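Local coordinates for probable thiamine pyrophosphokinase (Staphylococcus saprophyticus, PDB 3L8M), which probably transfers a pyrophosphate group from ATP to thiamine, yielding thiamine diphosphate, at residues N9-K14 / L127-N132. Sequence-based numbering, arbitrary orientation.
Sequences NRNLPK and LIDDTN
OD1 of D129, a residue whose CB packs against CB of N11 at 3.9 Å, is gripped by donors from its own turn. The backbone N of T131 reaches this oxygen at 3.1 Å from above the carboxylate plane, while ND2 of N132 takes its syn lone pair with the amide nearly flat toward it; N of N132 adds a weak third bond. CG of D129 sits between its own backbone N and carbonyl carbon (chi1 65°), and the bond from T131 N closes an Asx turn. The other oxygen, OD2, bonds T99 OG1, the same hydroxyl that ND2 of N11 reaches, and thus one threonine ties both segments together.

Across the contact the single direct hydrogen bond is short: N of D130 donates to O of N11 at 2.7 Å, with an N-H...O angle of 157°. This pins the loop that follows strand 2-6 to the tight turn of the beta hairpin made by strands 124-128 and 132-137, on the large mixed sheet. A sodium ion lies near, its nearest approach to the N11 side chain being about 3 Å.

The carboxylate of D130 lies close by the N11 carbonyl, its CG 3.3 Å from N11 O, without bonding to it. Two waters use OD2 of D130 instead: one also donates to OD1 of N11, the other to the carbonyl O of L12. OD1 of D130 takes a long hydrogen bond from OG1 of T131, which stands above the carboxylate plane.

P13 supplies the apolar share. Its ring lays CG against the peptide joining D129 to D130, 3.6 Å from D129 C, and grazes CG2 of I128; P13 and I128 both also touch Y96 on strand 92-96.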
loop_
_atom_site.group_PDB
_atom_site.type_symbol
_atom_site.label_atom_id
_atom_site.label_comp_id
_atom_site.label_asym_id
_atom_site.label_seq_id
_atom_site.Cartn_x
_atom_site.Cartn_y
_atom_site.Cartn_z
ATOM N N ASN A 9 15.308 17.866 -13.006
ATOM C CA ASN A 9 16.349 17.455 -12.062
ATOM C C ASN A 9 17.230 18.547 -11.440
ATOM O O ASN A 9 18.308 18.249 -10.918
ATOM C CB ASN A 9 17.244 16.397 -12.723
ATOM C CG ASN A 9 18.034 16.947 -13.896
ATOM O OD1 ASN A 9 17.600 17.886 -14.569
ATOM N ND2 ASN A 9 19.193 16.356 -14.158
ATOM N N ARG A 10 16.781 19.799 -11.476
ATOM C CA ARG A 10 17.561 20.897 -10.892
ATOM C C ARG A 10 17.238 21.171 -9.421
ATOM O O ARG A 10 16.073 21.269 -9.041
ATOM C CB ARG A 10 17.340 22.196 -11.668
ATOM C CG ARG A 10 18.022 22.277 -13.014
ATOM C CD ARG A 10 17.605 23.554 -13.733
ATOM N NE ARG A 10 18.115 23.588 -15.096
ATOM C CZ ARG A 10 19.389 23.799 -15.408
ATOM N NH1 ARG A 10 20.284 24.010 -14.450
ATOM N NH2 ARG A 10 19.773 23.767 -16.678
ATOM N N ASN A 11 18.290 21.294 -8.612
ATOM C CA ASN A 11 18.192 21.594 -7.185
ATOM C C ASN A 11 17.318 20.638 -6.373
ATOM O O ASN A 11 16.805 21.001 -5.314
ATOM C CB ASN A 11 17.688 23.030 -7.000
ATOM C CG ASN A 11 18.514 24.040 -7.767
ATOM O OD1 ASN A 11 19.743 23.971 -7.780
ATOM N ND2 ASN A 11 17.847 24.990 -8.406
ATOM N N LEU A 12 17.156 19.416 -6.859
ATOM C CA LEU A 12 16.335 18.444 -6.147
ATOM C C LEU A 12 16.982 18.038 -4.840
ATOM O O LEU A 12 18.206 17.895 -4.771
ATOM C CB LEU A 12 16.135 17.188 -6.987
ATOM C CG LEU A 12 15.389 17.388 -8.299
ATOM C CD1 LEU A 12 15.042 16.023 -8.870
ATOM C CD2 LEU A 12 14.124 18.206 -8.055
ATOM N N PRO A 13 16.177 17.876 -3.775
ATOM C CA PRO A 13 16.777 17.467 -2.501
ATOM C C PRO A 13 17.427 16.113 -2.781
ATOM O O PRO A 13 16.839 15.260 -3.456
ATOM C CB PRO A 13 15.568 17.367 -1.575
ATOM C CG PRO A 13 14.647 18.455 -2.113
ATOM C CD PRO A 13 14.757 18.240 -3.609
ATOM N N LYS A 14 18.649 15.912 -2.298
ATOM C CA LYS A 14 19.336 14.651 -2.556
ATOM C C LYS A 14 18.551 13.436 -2.041
ATOM O O LYS A 14 17.964 13.469 -0.955
ATOM C CB LYS A 14 20.742 14.681 -1.937
ATOM C CG LYS A 14 20.779 14.879 -0.428
ATOM C CD LYS A 14 22.216 14.851 0.069
ATOM C CE LYS A 14 22.289 15.006 1.579
ATOM N NZ LYS A 14 23.707 15.014 2.047
ATOM N N LEU A 127 6.277 24.478 -3.006
ATOM C CA LEU A 127 7.353 24.322 -3.993
ATOM C C LEU A 127 8.537 23.970 -3.112
ATOM O O LEU A 127 8.742 24.600 -2.068
ATOM C CB LEU A 127 7.628 25.639 -4.737
ATOM C CG LEU A 127 6.433 26.293 -5.452
ATOM C CD1 LEU A 127 6.835 27.653 -6.052
ATOM C CD2 LEU A 127 5.921 25.353 -6.542
ATOM N N ILE A 128 9.310 22.965 -3.506
ATOM C CA ILE A 128 10.436 22.548 -2.687
ATOM C C ILE A 128 11.696 22.210 -3.459
ATOM O O ILE A 128 11.623 21.573 -4.493
ATOM C CB ILE A 128 10.084 21.273 -1.863
ATOM C CG1 ILE A 128 8.743 21.450 -1.135
ATOM C CG2 ILE A 128 11.216 20.947 -0.888
ATOM C CD1 ILE A 128 8.288 20.181 -0.393
ATOM N N ASP A 129 12.851 22.660 -2.965
ATOM C CA ASP A 129 14.128 22.279 -3.560
ATOM C C ASP A 129 15.097 22.006 -2.412
ATOM O O ASP A 129 14.700 22.067 -1.242
ATOM C CB ASP A 129 14.677 23.310 -4.574
ATOM C CG ASP A 129 15.050 24.658 -3.972
ATOM O OD1 ASP A 129 15.048 24.847 -2.738
ATOM O OD2 ASP A 129 15.369 25.551 -4.789
ATOM N N ASP A 130 16.347 21.684 -2.731
ATOM C CA ASP A 130 17.329 21.355 -1.698
ATOM C C ASP A 130 17.595 22.427 -0.637
ATOM O O ASP A 130 18.168 22.116 0.406
ATOM C CB ASP A 130 18.664 20.951 -2.346
ATOM C CG ASP A 130 19.183 21.997 -3.312
ATOM O OD1 ASP A 130 18.643 23.121 -3.318
ATOM O OD2 ASP A 130 20.131 21.693 -4.059
ATOM N N THR A 131 17.170 23.667 -0.878
ATOM C CA THR A 131 17.414 24.759 0.077
ATOM C C THR A 131 16.181 25.574 0.509
ATOM O O THR A 131 16.263 26.374 1.449
ATOM C CB THR A 131 18.456 25.769 -0.510
ATOM O OG1 THR A 131 19.644 25.065 -0.891
ATOM C CG2 THR A 131 18.821 26.849 0.516
ATOM N N ASN A 132 15.039 25.367 -0.144
ATOM C CA ASN A 132 13.857 26.164 0.172
ATOM C C ASN A 132 12.533 25.418 0.200
ATOM O O ASN A 132 12.393 24.329 -0.348
ATOM C CB ASN A 132 13.691 27.282 -0.860
ATOM C CG ASN A 132 14.904 28.172 -0.979
ATOM O OD1 ASN A 132 15.024 29.178 -0.279
ATOM N ND2 ASN A 132 15.817 27.806 -1.876
HETATM O O HOH W 1 21.408 23.188 -6.001
HETATM O O HOH W 2 20.465 19.467 -5.237
#